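D-threo-3-hydroxyaspartate dehydratase (PDB 3WQE) uses pyridoxal 5'-phosphate and a divalent metal ion to deaminate D-threo-3-hydroxyaspartate to oxaloacetate and ammonia, and also dehydrates D-serine. Local coordinates at residues 52-57 with 247-252; 148-153 with 180-185. One frame throughout, in Å; residues are numbered along the deposited sequence.

Contact 1: residues 52-57 with 247-252; sequences VKTSKS and VYVFFD. With PLP (pyridoxal-5'-phosphate), chain F; 2TL (D-allothreonine), chain H.
At the phosphate end of the cofactor site in the alanine racemase-like barrel, Thr54 packs on the 3-10 turn 247-249 and, with Ser55, on Phe250 just after it. With OG1 beside the backbone N (chi1 -70°), the CG2 methyl of Thr54 stands anti to that N and reaches Val249 CG1 at 4.0 Å and Phe250 CD2 at 4.0 Å. Val249 CG1 sits 3.9 Å above the centre of the Phe250 ring, and Ser55 CB closes the group at 4.0 Å from Phe250 CZ. Thr54 thus turns its methyl to the hydrophobic partners and its hydroxyl toward the phosphate side. There OG1 lies 3.4 Å from Val247 N, but at an angle too poor for a bond; that N-H goes instead to phosphate O3P of PLP (3.2 Å, 142°). Gly246 N adds a second backbone donor. Lys53 runs nearly extended, then bends at chi4 (63°), bringing NZ within 3.6 Å of PLP C4A. PLP C4A lies 1.5 Å from N of D-allothreonine, a covalent distance, probably as an external aldimine in the lysine's place; NZ hydrogen-bonds to OE1 of Gln329 of the second subunit. With an alanine in place of Lys53, the cofactor would probably lose the amine that anchors it between turnovers, and that glutamine its donor. Lysine after the first barrel strand and phosphate on backbone N-H groups are hallmarks of fold-type III PLP enzymes.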
ATOM      1  N   VAL B  52      13.032   9.563  -7.726  1.00 12.67           N
ATOM      2  CA  VAL B  52      12.963   8.104  -7.879  1.00 12.70           C
ATOM      3  C   VAL B  52      12.001   7.459  -6.899  1.00 12.23           C
ATOM      4  O   VAL B  52      11.840   6.232  -6.998  1.00 12.81           O
ATOM      5  CB  VAL B  52      14.334   7.396  -7.819  1.00 14.24           C
ATOM      6  CG1 VAL B  52      15.172   7.925  -8.980  1.00 16.44           C
ATOM      7  CG2 VAL B  52      15.042   7.622  -6.476  1.00 14.55           C
ATOM      8  N   LYS B  53      11.312   8.237  -6.069  1.00 11.36           N
ATOM      9  CA  LYS B  53      10.401   7.557  -5.116  1.00 11.33           C
ATOM     10  C   LYS B  53       9.216   6.907  -5.893  1.00 11.83           C
ATOM     11  O   LYS B  53       8.572   6.014  -5.277  1.00 12.74           O
ATOM     12  CB  LYS B  53       9.836   8.537  -4.072  1.00 12.31           C
ATOM     13  CG  LYS B  53       8.811   9.483  -4.665  1.00 13.65           C
ATOM     14  CD  LYS B  53       8.269  10.462  -3.535  1.00 14.05           C
ATOM     15  CE  LYS B  53       7.381  11.515  -4.204  1.00 19.29           C
ATOM     16  NZ  LYS B  53       6.186  10.951  -4.851  1.00 25.84           N
ATOM     17  N   THR B  54       8.952   7.271  -7.149  1.00 11.42           N
ATOM     18  CA  THR B  54       7.824   6.616  -7.861  1.00 11.80           C
ATOM     19  C   THR B  54       8.178   5.153  -8.176  1.00 12.02           C
ATOM     20  O   THR B  54       7.289   4.275  -8.093  1.00 13.14           O
ATOM     21  CB  THR B  54       7.662   7.344  -9.201  1.00 13.18           C
ATOM     22  OG1 THR B  54       7.143   8.636  -8.826  1.00 15.38           O
ATOM     23  CG2 THR B  54       6.610   6.677 -10.086  1.00 13.67           C
ATOM     24  N   SER B  55       9.420   4.855  -8.573  1.00 12.25           N
ATOM     25  CA  SER B  55       9.755   3.447  -8.999  1.00 12.29           C
ATOM     26  C   SER B  55      10.640   2.754  -7.963  1.00 12.23           C
ATOM     27  O   SER B  55      10.602   1.521  -7.858  1.00 12.37           O
ATOM     28  CB  SER B  55      10.555   3.450 -10.369  1.00 13.33           C
ATOM     29  OG  SER B  55      11.922   3.930 -10.163  1.00 15.99           O
ATOM     30  N   LYS B  56      11.540   3.531  -7.307  1.00 12.97           N
ATOM     31  CA  LYS B  56      12.598   2.952  -6.431  1.00 12.10           C
ATOM     32  C   LYS B  56      13.268   1.743  -7.066  1.00 13.02           C
ATOM     33  O   LYS B  56      13.687   0.792  -6.417  1.00 12.71           O
ATOM     34  CB  LYS B  56      12.058   2.565  -4.999  1.00 11.95           C
ATOM     35  CG  LYS B  56      11.380   3.781  -4.369  1.00 11.77           C
ATOM     36  CD  LYS B  56      11.121   3.440  -2.891  1.00 11.83           C
ATOM     37  CE  LYS B  56      10.314   4.598  -2.309  1.00 11.10           C
ATOM     38  NZ  LYS B  56      10.037   4.230  -0.856  1.00 12.86           N
ATOM     39  N   SER B  57      13.586   1.884  -8.400  1.00 11.95           N
ATOM     40  CA  SER B  57      14.110   0.746  -9.139  1.00 13.62           C
ATOM     41  C   SER B  57      15.355   1.198  -9.897  1.00 14.66           C
ATOM     42  O   SER B  57      15.291   2.144 -10.667  1.00 15.28           O
ATOM     43  CB  SER B  57      13.027   0.187 -10.147  1.00 14.11           C
ATOM     44  OG  SER B  57      13.542  -0.975 -10.801  1.00 16.78           O
ATOM     45  N   VAL B 247       6.529  11.187 -11.019  1.00 12.72           N
ATOM     46  CA  VAL B 247       5.445  10.232 -11.449  1.00 13.61           C
ATOM     47  C   VAL B 247       5.341  10.180 -12.996  1.00 14.94           C
ATOM     48  O   VAL B 247       4.937   9.149 -13.424  1.00 14.92           O
ATOM     49  CB  VAL B 247       4.119  10.648 -10.777  1.00 14.76           C
ATOM     50  CG1 VAL B 247       3.508  11.906 -11.455  1.00 16.41           C
ATOM     51  CG2 VAL B 247       3.142   9.439 -10.909  1.00 15.30           C
ATOM     52  N   TYR B 248       5.936  11.187 -13.636  1.00 15.15           N
ATOM     53  CA  TYR B 248       5.888  11.189 -15.146  1.00 15.57           C
ATOM     54  C   TYR B 248       6.511   9.942 -15.756  1.00 15.91           C
ATOM     55  O   TYR B 248       6.186   9.626 -16.887  1.00 17.91           O
ATOM     56  CB  TYR B 248       6.646  12.409 -15.648  1.00 16.59           C
ATOM     57  CG  TYR B 248       8.138  12.247 -15.641  1.00 16.63           C
ATOM     58  CD1 TYR B 248       8.868  12.388 -14.499  1.00 15.83           C
ATOM     59  CD2 TYR B 248       8.783  11.765 -16.812  1.00 17.57           C
ATOM     60  CE1 TYR B 248      10.219  12.149 -14.462  1.00 16.20           C
ATOM     61  CE2 TYR B 248      10.152  11.494 -16.818  1.00 17.75           C
ATOM     62  CZ  TYR B 248      10.843  11.661 -15.681  1.00 16.52           C
ATOM     63  OH  TYR B 248      12.225  11.437 -15.650  1.00 18.58           O
ATOM     64  N   VAL B 249       7.441   9.279 -15.048  1.00 15.40           N
ATOM     65  CA  VAL B 249       8.161   8.119 -15.699  1.00 15.68           C
ATOM     66  C   VAL B 249       7.125   7.068 -16.158  1.00 16.19           C
ATOM     67  O   VAL B 249       7.267   6.473 -17.238  1.00 17.32           O
ATOM     68  CB  VAL B 249       9.305   7.572 -14.760  1.00 15.83           C
ATOM     69  CG1 VAL B 249       8.725   6.907 -13.456  1.00 15.09           C
ATOM     70  CG2 VAL B 249      10.248   6.597 -15.510  1.00 17.25           C
ATOM     71  N   PHE B 250       6.045   6.931 -15.334  1.00 15.67           N
ATOM     72  CA  PHE B 250       4.956   6.022 -15.688  1.00 15.50           C
ATOM     73  C   PHE B 250       3.658   6.674 -16.006  1.00 16.27           C
ATOM     74  O   PHE B 250       2.903   6.138 -16.809  1.00 17.48           O
ATOM     75  CB  PHE B 250       4.681   4.997 -14.551  1.00 15.43           C
ATOM     76  CG  PHE B 250       5.891   4.186 -14.127  1.00 15.16           C
ATOM     77  CD1 PHE B 250       6.835   3.737 -15.089  1.00 15.79           C
ATOM     78  CD2 PHE B 250       6.034   3.824 -12.841  1.00 14.91           C
ATOM     79  CE1 PHE B 250       7.958   2.990 -14.734  1.00 15.74           C
ATOM     80  CE2 PHE B 250       7.142   2.998 -12.431  1.00 15.53           C
ATOM     81  CZ  PHE B 250       8.088   2.583 -13.364  1.00 14.68           C
ATOM     82  N   PHE B 251       3.388   7.848 -15.474  1.00 16.46           N
ATOM     83  CA  PHE B 251       2.031   8.462 -15.412  1.00 16.05           C
ATOM     84  C   PHE B 251       1.017   7.520 -14.758  1.00 16.73           C
ATOM     85  O   PHE B 251       1.349   6.400 -14.313  1.00 16.57           O
ATOM     86  CB  PHE B 251       1.574   8.905 -16.855  1.00 18.14           C
ATOM     87  CG  PHE B 251       2.321  10.128 -17.327  1.00 18.38           C
ATOM     88  CD1 PHE B 251       2.256  11.292 -16.645  1.00 18.20           C
ATOM     89  CD2 PHE B 251       3.003  10.104 -18.552  1.00 20.21           C
ATOM     90  CE1 PHE B 251       2.824  12.460 -17.086  1.00 19.52           C
ATOM     91  CE2 PHE B 251       3.608  11.297 -19.038  1.00 21.06           C
ATOM     92  CZ  PHE B 251       3.555  12.512 -18.247  1.00 20.73           C
ATOM     93  N   ASP B 252      -0.203   8.014 -14.689  1.00 17.18           N
ATOM     94  CA  ASP B 252      -1.276   7.286 -14.035  1.00 16.11           C
ATOM     95  C   ASP B 252      -2.553   8.012 -14.287  1.00 16.88           C
ATOM     96  O   ASP B 252      -2.558   8.993 -15.075  1.00 18.06           O
ATOM     97  CB  ASP B 252      -0.976   7.092 -12.509  1.00 15.47           C
ATOM     98  CG  ASP B 252      -0.821   8.434 -11.794  1.00 15.79           C
ATOM     99  OD1 ASP B 252      -1.442   9.446 -12.229  1.00 17.61           O
ATOM    100  OD2 ASP B 252      -0.076   8.519 -10.751  1.00 15.05           O
TER
HETATM  101  N1  PLP F 401       9.787  16.903  -5.174  1.00 13.57           N
HETATM  102  C2  PLP F 401       9.226  16.672  -3.982  1.00 13.12           C
HETATM  103  C2A PLP F 401       9.866  17.273  -2.741  1.00 13.64           C
HETATM  104  C3  PLP F 401       7.985  15.962  -3.826  1.00 16.38           C
HETATM  105  O3  PLP F 401       7.444  15.748  -2.609  1.00 17.31           O
HETATM  106  C4  PLP F 401       7.472  15.323  -4.966  1.00 13.82           C
HETATM  107  C4A PLP F 401       6.223  14.587  -4.982  1.00 16.81           C
HETATM  108  C5  PLP F 401       8.155  15.555  -6.227  1.00 13.29           C
HETATM  109  C6  PLP F 401       9.319  16.378  -6.253  1.00 13.92           C
HETATM  110  C5A PLP F 401       7.673  14.838  -7.516  1.00 13.46           C
HETATM  111  O4P PLP F 401       6.380  15.251  -7.933  1.00 14.34           O
HETATM  112  P   PLP F 401       5.665  14.337  -9.042  1.00 15.69           P
HETATM  113  O1P PLP F 401       6.621  14.442 -10.224  1.00 18.50           O
HETATM  114  O2P PLP F 401       4.413  15.136  -9.207  1.00 15.10           O
HETATM  115  O3P PLP F 401       5.543  12.953  -8.490  1.00 18.91           O
HETATM  116  N   2TL H 403       5.408  14.633  -3.701  1.00 17.41           N
HETATM  117  CA  2TL H 403       4.092  13.888  -3.678  1.00 15.69           C
HETATM  118  CB  2TL H 403       3.007  14.991  -3.665  1.00 18.98           C
HETATM  119  OG1 2TL H 403       2.817  15.572  -4.917  1.00 27.69           O
HETATM  120  CG2 2TL H 403       3.029  16.046  -2.666  1.00 18.44           C
HETATM  121  C   2TL H 403       4.106  13.196  -2.319  1.00 16.45           C
HETATM  122  O   2TL H 403       4.929  13.606  -1.502  1.00 17.42           O
HETATM  123  OXT 2TL H 403       3.341  12.285  -2.232  1.00 14.97           O

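Contact 2: residues 148-153 with 180-185; sequences DGHRSG and LTHAGS. With PLP (pyridoxal-5'-phosphate), chain F; 2TL (D-allothreonine), chain H.
The substrate pocket at the C-terminal ends of barrel strands 140-146 and 175-180 is walled by two loops, joined through the carboxylate of Asp148 and the backbone and hydroxyl of Ser185. Asp148 OD2 takes two bonds: Ser185 N arrives on the syn side at 2.8 Å, Ser185 OG on the anti side at 2.6 Å. OD1 accepts His150 N from above the carboxylate plane, an Asx turn, so three protein donors fix the rotation of the group. The turn sets up His150, whose ring lies beneath Gly184: Gly184 CA stands 3.6 Å from the His150 ring centroid, almost on the normal, a CH-pi contact; a side chain on the glycine would strike the ring. His182 offers its edge to the His150 face, an offset edge-to-face pair with centroids 5.5 Å apart and planes at 74°; a water also links His150 ND1 to His182 O. With CG anti to the backbone N (chi1 170°), the His182 ring extends over the cofactor, PLP C3 lying 3.5 Å from its plane and under its centre, and Gly184 N covers the other face toward the rim. ND1 of His182 is tied to Gly226 O, while NE2 meets D-allothreonine OG1 edge-on at 2.8 Å. Arg151 NH2 makes an almost straight bond (2.7 Å, 172°) to PLP O3, and NH1 a more bent one of 2.9 Å to carboxylate O of the ligand. NH1 also bonds Asn328 of the second subunit. Arg151 would probably stabilise negative charge on both the cofactor's phenolic oxygen and the ligand carboxylate, while the His182 NE2 bond to the ligand hydroxyl is consistent with a part in handling the group that a dehydratase expels.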
ATOM      1  N   ASP B 148       3.100  27.336  -2.501  1.00 19.43           N
ATOM      2  CA  ASP B 148       1.670  27.299  -2.807  1.00 21.33           C
ATOM      3  C   ASP B 148       0.747  26.788  -1.670  1.00 21.65           C
ATOM      4  O   ASP B 148      -0.439  26.475  -1.905  1.00 23.46           O
ATOM      5  CB  ASP B 148       1.483  26.361  -4.050  1.00 20.91           C
ATOM      6  CG  ASP B 148       1.697  24.858  -3.670  1.00 21.43           C
ATOM      7  OD1 ASP B 148       2.361  24.648  -2.640  1.00 21.04           O
ATOM      8  OD2 ASP B 148       1.326  23.993  -4.469  1.00 21.73           O
ATOM      9  N   GLY B 149       1.280  26.723  -0.455  1.00 21.79           N
ATOM     10  CA  GLY B 149       0.546  26.315   0.687  1.00 21.96           C
ATOM     11  C   GLY B 149       0.263  24.845   0.768  1.00 25.15           C
ATOM     12  O   GLY B 149      -0.554  24.460   1.564  1.00 24.16           O
ATOM     13  N   HIS B 150       0.892  24.020  -0.076  1.00 23.04           N
ATOM     14  CA  HIS B 150       0.612  22.542  -0.142  1.00 24.14           C
ATOM     15  C   HIS B 150       0.854  21.856   1.177  1.00 23.21           C
ATOM     16  O   HIS B 150      -0.009  21.020   1.575  1.00 26.84           O
ATOM     17  CB  HIS B 150       1.602  21.833  -1.158  1.00 25.95           C
ATOM     18  CG  HIS B 150       1.533  20.407  -1.150  1.00 24.05           C
ATOM     19  ND1 HIS B 150       2.629  19.563  -0.984  1.00 23.07           N
ATOM     20  CD2 HIS B 150       0.438  19.639  -1.418  1.00 29.13           C
ATOM     21  CE1 HIS B 150       2.194  18.314  -1.194  1.00 29.56           C
ATOM     22  NE2 HIS B 150       0.843  18.339  -1.384  1.00 30.70           N
ATOM     23  N   ARG B 151       1.991  22.089   1.843  1.00 21.38           N
ATOM     24  CA  ARG B 151       2.426  21.184   2.945  1.00 22.32           C
ATOM     25  C   ARG B 151       2.865  22.366   3.899  1.00 24.96           C
ATOM     26  O   ARG B 151       2.029  23.216   4.490  1.00 28.54           O
ATOM     27  CB  ARG B 151       3.454  20.091   2.447  1.00 20.58           C
ATOM     28  CG  ARG B 151       3.960  18.760   3.358  1.00 22.20           C
ATOM     29  CD  ARG B 151       4.217  17.586   2.355  1.00 21.74           C
ATOM     30  NE  ARG B 151       5.432  17.720   1.523  1.00 15.90           N
ATOM     31  CZ  ARG B 151       5.699  17.058   0.331  1.00 18.66           C
ATOM     32  NH1 ARG B 151       4.736  16.206  -0.204  1.00 20.97           N
ATOM     33  NH2 ARG B 151       6.934  17.246  -0.440  1.00 18.27           N
ATOM     34  N   SER B 152       4.168  22.458   3.885  1.00 20.65           N
ATOM     35  CA  SER B 152       4.764  23.440   4.667  1.00 22.80           C
ATOM     36  C   SER B 152       6.060  24.027   3.900  1.00 22.64           C
ATOM     37  O   SER B 152       6.297  23.840   2.632  1.00 20.17           O
ATOM     38  CB  SER B 152       5.278  22.630   5.860  1.00 27.54           C
ATOM     39  OG  SER B 152       5.927  21.471   5.330  1.00 28.94           O
ATOM     40  N   GLY B 153       7.062  24.573   4.651  1.00 21.08           N
ATOM     41  CA  GLY B 153       8.360  25.117   3.982  1.00 15.13           C
ATOM     42  C   GLY B 153       8.289  26.516   4.560  1.00 12.55           C
ATOM     43  O   GLY B 153       7.297  27.086   5.088  1.00 15.35           O
ATOM     44  N   LEU B 180      14.599  24.926  -2.507  1.00 11.00           N
ATOM     45  CA  LEU B 180      13.742  24.044  -3.330  1.00 11.50           C
ATOM     46  C   LEU B 180      12.322  24.226  -2.946  1.00 12.01           C
ATOM     47  O   LEU B 180      11.989  24.629  -1.783  1.00 11.86           O
ATOM     48  CB  LEU B 180      14.109  22.544  -3.214  1.00 11.67           C
ATOM     49  CG  LEU B 180      13.670  21.838  -1.907  1.00 11.47           C
ATOM     50  CD1 LEU B 180      13.691  20.314  -2.156  1.00 13.22           C
ATOM     51  CD2 LEU B 180      14.577  22.196  -0.723  1.00 12.85           C
ATOM     52  N   THR B 181      11.413  23.987  -3.879  1.00 11.62           N
ATOM     53  CA  THR B 181       9.956  23.989  -3.600  1.00 11.68           C
ATOM     54  C   THR B 181       9.288  22.899  -4.342  1.00 12.84           C
ATOM     55  O   THR B 181       9.816  22.501  -5.417  1.00 13.23           O
ATOM     56  CB  THR B 181       9.309  25.367  -3.881  1.00 14.01           C
ATOM     57  OG1 THR B 181       8.010  25.452  -3.281  1.00 14.61           O
ATOM     58  CG2 THR B 181       9.219  25.640  -5.413  1.00 14.61           C
ATOM     59  N   HIS B 182       8.081  22.482  -3.887  1.00 13.37           N
ATOM     60  CA  HIS B 182       7.287  21.527  -4.635  1.00 13.97           C
ATOM     61  C   HIS B 182       5.877  22.018  -4.629  1.00 15.43           C
ATOM     62  O   HIS B 182       5.250  22.127  -3.540  1.00 17.58           O
ATOM     63  CB  HIS B 182       7.325  20.179  -3.898  1.00 14.30           C
ATOM     64  CG  HIS B 182       6.348  19.202  -4.448  1.00 17.90           C
ATOM     65  ND1 HIS B 182       6.403  18.661  -5.715  1.00 16.70           N
ATOM     66  CD2 HIS B 182       5.251  18.588  -3.773  1.00 17.57           C
ATOM     67  CE1 HIS B 182       5.347  17.699  -5.843  1.00 17.48           C
ATOM     68  NE2 HIS B 182       4.654  17.707  -4.697  1.00 18.43           N
ATOM     69  N   ALA B 183       5.333  22.363  -5.807  1.00 16.60           N
ATOM     70  CA  ALA B 183       3.934  22.941  -5.842  1.00 17.34           C
ATOM     71  C   ALA B 183       2.908  21.809  -5.944  1.00 18.11           C
ATOM     72  O   ALA B 183       2.306  21.506  -6.978  1.00 20.39           O
ATOM     73  CB  ALA B 183       3.700  23.982  -7.017  1.00 21.77           C
ATOM     74  N   GLY B 184       2.775  21.104  -4.801  1.00 15.78           N
ATOM     75  CA  GLY B 184       1.975  19.887  -4.773  1.00 15.45           C
ATOM     76  C   GLY B 184       0.527  20.241  -4.885  1.00 17.41           C
ATOM     77  O   GLY B 184      -0.269  19.295  -5.193  1.00 20.11           O
ATOM     78  N   SER B 185       0.123  21.501  -4.833  1.00 18.98           N
ATOM     79  CA  SER B 185      -1.293  21.821  -5.059  1.00 19.14           C
ATOM     80  C   SER B 185      -1.674  21.674  -6.515  1.00 19.59           C
ATOM     81  O   SER B 185      -2.854  21.761  -6.880  1.00 21.01           O
ATOM     82  CB  SER B 185      -1.621  23.243  -4.605  1.00 21.04           C
ATOM     83  OG  SER B 185      -1.075  24.258  -5.520  1.00 21.74           O
TER
HETATM   84  N1  PLP F 401       9.787  16.903  -5.174  1.00 13.57           N
HETATM   85  C2  PLP F 401       9.226  16.672  -3.982  1.00 13.12           C
HETATM   86  C2A PLP F 401       9.866  17.273  -2.741  1.00 13.64           C
HETATM   87  C3  PLP F 401       7.985  15.962  -3.826  1.00 16.38           C
HETATM   88  O3  PLP F 401       7.444  15.748  -2.609  1.00 17.31           O
HETATM   89  C4  PLP F 401       7.472  15.323  -4.966  1.00 13.82           C
HETATM   90  C4A PLP F 401       6.223  14.587  -4.982  1.00 16.81           C
HETATM   91  C5  PLP F 401       8.155  15.555  -6.227  1.00 13.29           C
HETATM   92  C6  PLP F 401       9.319  16.378  -6.253  1.00 13.92           C
HETATM   93  C5A PLP F 401       7.673  14.838  -7.516  1.00 13.46           C
HETATM   94  O4P PLP F 401       6.380  15.251  -7.933  1.00 14.34           O
HETATM   95  P   PLP F 401       5.665  14.337  -9.042  1.00 15.69           P
HETATM   96  O1P PLP F 401       6.621  14.442 -10.224  1.00 18.50           O
HETATM   97  O2P PLP F 401       4.413  15.136  -9.207  1.00 15.10           O
HETATM   98  O3P PLP F 401       5.543  12.953  -8.490  1.00 18.91           O
HETATM   99  N   2TL H 403       5.408  14.633  -3.701  1.00 17.41           N
HETATM  100  CA  2TL H 403       4.092  13.888  -3.678  1.00 15.69           C
HETATM  101  CB  2TL H 403       3.007  14.991  -3.665  1.00 18.98           C
HETATM  102  OG1 2TL H 403       2.817  15.572  -4.917  1.00 27.69           O
HETATM  103  CG2 2TL H 403       3.029  16.046  -2.666  1.00 18.44           C
HETATM  104  C   2TL H 403       4.106  13.196  -2.319  1.00 16.45           C
HETATM  105  O   2TL H 403       4.929  13.606  -1.502  1.00 17.42           O
HETATM  106  OXT 2TL H 403       3.341  12.285  -2.232  1.00 14.97           O
HETATM  107  O   HOH W   1       4.965  24.790  -1.710  1.00 17.25           O
HETATM  108  O   HOH W   2       5.176  20.944  -0.759  1.00 27.88           O

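Overall arrangement
Contacts 1 and 2 serve the same cofactor and ligand from different places, their centres about 19 Å apart and their nearest atoms about 7 Å apart. Contact 1 is buried near the middle of the chain and joins loops from barrel strands 47-48 and 242-243; its segments meet through nonpolar packing, with polar chemistry reserved for the phosphate. Contact 2 lies farther out and is partly exposed; its loops are joined by carboxylate bonds, an edge-to-face imidazole pair and water. Along the sequence, 148-153 and 180-185 fall between 52-57 and 247-252, as expected for loops that follow different strands of one barrel. Both contacts also meet the second subunit, so in this two-chain assembly the neighbour helps line the site.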